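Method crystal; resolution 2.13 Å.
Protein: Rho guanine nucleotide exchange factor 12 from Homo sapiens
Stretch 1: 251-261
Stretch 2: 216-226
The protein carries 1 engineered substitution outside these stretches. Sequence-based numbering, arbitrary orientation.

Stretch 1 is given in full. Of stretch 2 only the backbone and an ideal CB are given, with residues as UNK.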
# COMPACT_ATOMS: atom_id res chain seq x y z
N ASP A 251 -13.64 4.48 -19.13
CA ASP A 251 -12.91 3.65 -18.20
C ASP A 251 -11.79 4.43 -17.51
O ASP A 251 -10.68 4.53 -18.04
CB ASP A 251 -12.33 2.43 -18.92
CG ASP A 251 -11.94 1.32 -17.97
OD1 ASP A 251 -11.64 1.65 -16.80
OD2 ASP A 251 -11.94 0.11 -18.29
N LEU A 252 -12.10 4.96 -16.33
CA LEU A 252 -11.12 5.66 -15.49
C LEU A 252 -9.84 4.85 -15.27
O LEU A 252 -8.74 5.42 -15.28
CB LEU A 252 -11.73 6.05 -14.13
CG LEU A 252 -13.15 6.66 -14.08
CD1 LEU A 252 -13.68 6.81 -12.64
CD2 LEU A 252 -13.19 8.00 -14.81
N THR A 253 -9.96 3.53 -15.11
CA THR A 253 -8.83 2.67 -14.72
C THR A 253 -7.71 2.56 -15.76
O THR A 253 -6.61 2.12 -15.43
CB THR A 253 -9.31 1.24 -14.33
OG1 THR A 253 -9.84 0.56 -15.47
CG2 THR A 253 -10.50 1.28 -13.35
N LYS A 254 -7.98 2.96 -17.00
CA LYS A 254 -6.96 2.88 -18.06
C LYS A 254 -6.08 4.13 -18.12
O LYS A 254 -5.31 4.31 -19.07
CB LYS A 254 -7.59 2.55 -19.42
CG LYS A 254 -7.82 1.06 -19.67
CD LYS A 254 -6.50 0.29 -19.98
CE LYS A 254 -5.94 -0.47 -18.77
NZ LYS A 254 -6.97 -1.25 -18.05
N ARG A 255 -6.18 4.98 -17.11
CA ARG A 255 -5.23 6.06 -16.89
C ARG A 255 -5.07 6.30 -15.39
O ARG A 255 -5.96 6.00 -14.60
CB ARG A 255 -5.71 7.34 -17.58
CG ARG A 255 -7.02 7.94 -17.03
CD ARG A 255 -8.28 7.49 -17.78
NE ARG A 255 -8.41 8.19 -19.06
CZ ARG A 255 -9.36 7.96 -19.96
NH1 ARG A 255 -10.27 7.02 -19.76
NH2 ARG A 255 -9.37 8.67 -21.08
N LYS A 256 -3.93 6.85 -15.00
CA LYS A 256 -3.68 7.10 -13.58
C LYS A 256 -4.31 8.42 -13.14
O LYS A 256 -4.38 9.36 -13.93
CB LYS A 256 -2.17 7.08 -13.29
CG LYS A 256 -1.59 5.66 -13.26
CD LYS A 256 -0.16 5.61 -12.69
CE LYS A 256 0.07 4.35 -11.88
NZ LYS A 256 1.50 4.15 -11.53
N MET A 257 -4.80 8.45 -11.90
CA MET A 257 -5.36 9.66 -11.28
C MET A 257 -4.26 10.48 -10.64
O MET A 257 -3.38 9.94 -9.97
CB MET A 257 -6.41 9.28 -10.22
CG MET A 257 -6.89 10.41 -9.25
SD MET A 257 -8.29 9.80 -8.18
CE MET A 257 -9.55 9.88 -9.29
N ILE A 258 -4.32 11.79 -10.86
CA ILE A 258 -3.33 12.74 -10.36
C ILE A 258 -3.89 13.60 -9.22
O ILE A 258 -3.16 13.93 -8.28
CB ILE A 258 -2.84 13.61 -11.53
CG1 ILE A 258 -1.81 12.81 -12.35
CG2 ILE A 258 -2.23 14.96 -11.05
CD1 ILE A 258 -2.42 11.88 -13.36
N HIS A 259 -5.16 13.95 -9.30
CA HIS A 259 -5.80 14.78 -8.28
C HIS A 259 -7.30 14.50 -8.18
O HIS A 259 -7.91 13.97 -9.10
CB HIS A 259 -5.53 16.27 -8.58
CG HIS A 259 -5.67 17.15 -7.38
ND1 HIS A 259 -6.88 17.68 -6.99
CD2 HIS A 259 -4.76 17.56 -6.47
CE1 HIS A 259 -6.70 18.40 -5.89
NE2 HIS A 259 -5.43 18.34 -5.55
N GLU A 260 -7.88 14.87 -7.04
CA GLU A 260 -9.32 14.82 -6.85
C GLU A 260 -9.79 15.77 -5.75
O GLU A 260 -9.04 16.08 -4.81
CB GLU A 260 -9.76 13.39 -6.49
CG GLU A 260 -9.31 12.96 -5.11
CD GLU A 260 -9.53 11.49 -4.85
OE1 GLU A 260 -10.68 11.03 -4.93
OE2 GLU A 260 -8.54 10.79 -4.56
N GLY A 261 -11.03 16.24 -5.85
CA GLY A 261 -11.63 17.04 -4.80
C GLY A 261 -13.05 17.52 -5.07
O GLY A 261 -13.59 17.30 -6.15
N UNK A 216 1.67 3.02 -2.31
CA UNK A 216 1.11 4.28 -2.79
C UNK A 216 0.52 4.11 -4.22
O UNK A 216 -0.66 4.38 -4.42
CB UNK A 216 2.19 5.37 -2.78
N UNK A 217 1.32 3.63 -5.17
CA UNK A 217 0.85 3.39 -6.54
C UNK A 217 -0.44 2.60 -6.48
O UNK A 217 -1.44 3.00 -7.04
CB UNK A 217 1.90 2.65 -7.37
N UNK A 218 -0.45 1.51 -5.72
CA UNK A 218 -1.63 0.68 -5.63
C UNK A 218 -2.84 1.31 -4.91
O UNK A 218 -3.95 1.13 -5.34
CB UNK A 218 -1.25 -0.62 -4.92
N UNK A 219 -2.67 2.00 -3.80
CA UNK A 219 -3.81 2.70 -3.21
C UNK A 219 -4.47 3.70 -4.21
O UNK A 219 -5.70 3.92 -4.16
CB UNK A 219 -3.35 3.44 -1.95
N UNK A 220 -3.68 4.32 -5.08
CA UNK A 220 -4.24 5.24 -6.07
C UNK A 220 -5.08 4.47 -7.08
O UNK A 220 -6.18 4.91 -7.37
CB UNK A 220 -3.13 6.02 -6.78
N UNK A 221 -4.62 3.30 -7.54
CA UNK A 221 -5.38 2.50 -8.50
C UNK A 221 -6.65 1.91 -7.92
O UNK A 221 -7.63 1.74 -8.64
CB UNK A 221 -4.50 1.37 -9.04
N UNK A 222 -6.62 1.51 -6.65
CA UNK A 222 -7.77 0.86 -6.03
C UNK A 222 -8.87 1.92 -5.75
O UNK A 222 -10.09 1.65 -5.82
CB UNK A 222 -7.35 0.15 -4.74
N UNK A 223 -8.44 3.15 -5.50
CA UNK A 223 -9.40 4.24 -5.34
C UNK A 223 -10.17 4.44 -6.64
O UNK A 223 -11.39 4.49 -6.65
CB UNK A 223 -8.69 5.53 -4.93
N UNK A 224 -9.43 4.53 -7.73
CA UNK A 224 -10.01 4.59 -9.06
C UNK A 224 -10.90 3.45 -9.37
O UNK A 224 -11.99 3.65 -9.90
CB UNK A 224 -8.91 4.66 -10.12
N UNK A 225 -10.47 2.24 -9.02
CA UNK A 225 -11.24 1.04 -9.37
C UNK A 225 -12.61 1.09 -8.69
O UNK A 225 -13.64 0.59 -9.19
CB UNK A 225 -10.49 -0.23 -8.96
N UNK A 226 -12.59 1.67 -7.50
CA UNK A 226 -13.78 1.97 -6.70
C UNK A 226 -14.61 3.05 -7.39
O UNK A 226 -15.82 2.92 -7.52
CB UNK A 226 -13.39 2.42 -5.29

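Stretch 2 is helical throughout, with phi near -60° and psi near -45°, and the strand that begins at M257 runs past it at 67°, the two axes approaching to 9.5 Å.

Position 216 has nothing of stretch 1 within 5.5 Å of its ideal CB, so stretch 1 leaves the choice open. It is K216, extended with all four chi angles t.

At position 217 CA-to-CB points sideways, and the ideal CB lies 4.4 Å from K256 NZ. An acidic side chain would suit the positive charge, though a polar or small one would also fit. The residue is E217. Its CG lies 3.3 Å from K256 NZ, whereas its OE1 stays 4.5 Å from that NZ, beyond a salt bridge; the attraction is therefore loose.

Positions 218 and 219 make no contact with stretch 1; they are A218, whose CB points away, and E219.

Position 220 points toward the strand, and its ideal CB is 5.1 Å from M257 O. A donor two bonds beyond CB could reach that carbonyl, which makes asparagine a natural candidate, with a longer amide or another donor of suitable length as an alternative. N220 takes chi1 t and donates from ND2 to M257 O at 2.8 Å, with an N-H...O angle of 145°. The side chain thus ties the helix to the start of the strand, while its OD1 packs 3.3 Å from M257 CB.

Position 221 points sideways with no neighbour near its ideal CB, but the long K256 side chain passes within range of a flexible residue. Its charge would favour an acidic or neutral partner. The deposited K221 instead brings like charges together: its NZ lies 4.2 Å from K256 NZ, and the aliphatic parts touch, K221 CE being 3.6 Å from K256 CE.

Stretch 1 sets no requirement at 222, which is Q222.

Position 223 points toward stretch 1, with its ideal CB 5.3 Å from E260 OE2 and 5.4 Å from M257 SD. A basic residue would answer the carboxylate, and an aliphatic one could lie near the sulfur. R223 forms a long salt bridge, its NE 3.6 Å from E260 OE2. Because the oxygen lies well out of the guanidinium plane, charge alone links them.

Position 224 points toward a pocket lined by T253 CG2, L252 CB and M257 CB, all 4.9 to 5.3 Å from the ideal CB. Leucine, isoleucine or methionine would suit it. L224 loses 120 Å² to stretch 1, the most of any residue here. Its CD2 meets M257 CE at 3.4 Å and L252 CB at 3.9 Å, while CD1 approaches R255 O at 3.3 Å.

At position 225 CA-to-CB points away, although T253 CG2 is 4.6 Å from the ideal CB; many residues would do. In E225 the CA itself meets T253 CG2 at 4.1 Å.

Position 226 points away and is not restricted by stretch 1; it is D226.

Stretch 2 216-226: KEAENKQRLED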
# COMPACT_ATOMS: atom_id res chain seq x y z
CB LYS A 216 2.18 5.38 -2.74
CG LYS A 216 1.71 6.81 -3.09
CD LYS A 216 2.72 7.86 -2.63
CE LYS A 216 2.47 9.24 -3.29
NZ LYS A 216 3.55 10.27 -2.96
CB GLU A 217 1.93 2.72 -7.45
CG GLU A 217 2.66 3.70 -8.42
CD GLU A 217 4.18 3.48 -8.62
OE1 GLU A 217 4.61 2.34 -8.88
OE2 GLU A 217 4.96 4.46 -8.55
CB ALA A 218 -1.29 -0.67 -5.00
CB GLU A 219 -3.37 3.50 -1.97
CG GLU A 219 -3.01 2.58 -0.79
CD GLU A 219 -2.42 3.36 0.38
OE1 GLU A 219 -2.53 2.90 1.54
OE2 GLU A 219 -1.82 4.41 0.12
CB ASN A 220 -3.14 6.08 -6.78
CG ASN A 220 -3.72 7.26 -7.61
OD1 ASN A 220 -4.82 7.19 -8.21
ND2 ASN A 220 -2.97 8.35 -7.67
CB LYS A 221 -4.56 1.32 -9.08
CG LYS A 221 -3.40 1.78 -9.96
CD LYS A 221 -2.41 0.63 -10.26
CE LYS A 221 -1.04 1.16 -10.66
NZ LYS A 221 -0.50 0.45 -11.86
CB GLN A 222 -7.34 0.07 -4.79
CG GLN A 222 -8.41 -0.89 -4.21
CD GLN A 222 -9.47 -0.12 -3.42
OE1 GLN A 222 -9.13 0.77 -2.62
NE2 GLN A 222 -10.74 -0.38 -3.71
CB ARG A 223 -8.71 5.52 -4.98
CG ARG A 223 -8.57 5.73 -3.50
CD ARG A 223 -8.23 7.19 -3.17
NE ARG A 223 -6.99 7.60 -3.83
CZ ARG A 223 -5.74 7.55 -3.31
NH1 ARG A 223 -5.50 7.08 -2.08
NH2 ARG A 223 -4.70 7.99 -4.04
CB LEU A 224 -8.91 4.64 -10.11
CG LEU A 224 -8.45 6.05 -10.49
CD1 LEU A 224 -7.43 5.93 -11.62
CD2 LEU A 224 -9.63 6.90 -10.92
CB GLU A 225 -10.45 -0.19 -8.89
CG GLU A 225 -10.98 -1.50 -9.35
CD GLU A 225 -10.00 -2.62 -9.01
OE1 GLU A 225 -8.92 -2.67 -9.63
OE2 GLU A 225 -10.31 -3.43 -8.12
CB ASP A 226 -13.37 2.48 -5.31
CG ASP A 226 -14.55 2.54 -4.34
OD1 ASP A 226 -15.16 1.47 -4.07
OD2 ASP A 226 -14.94 3.62 -3.83
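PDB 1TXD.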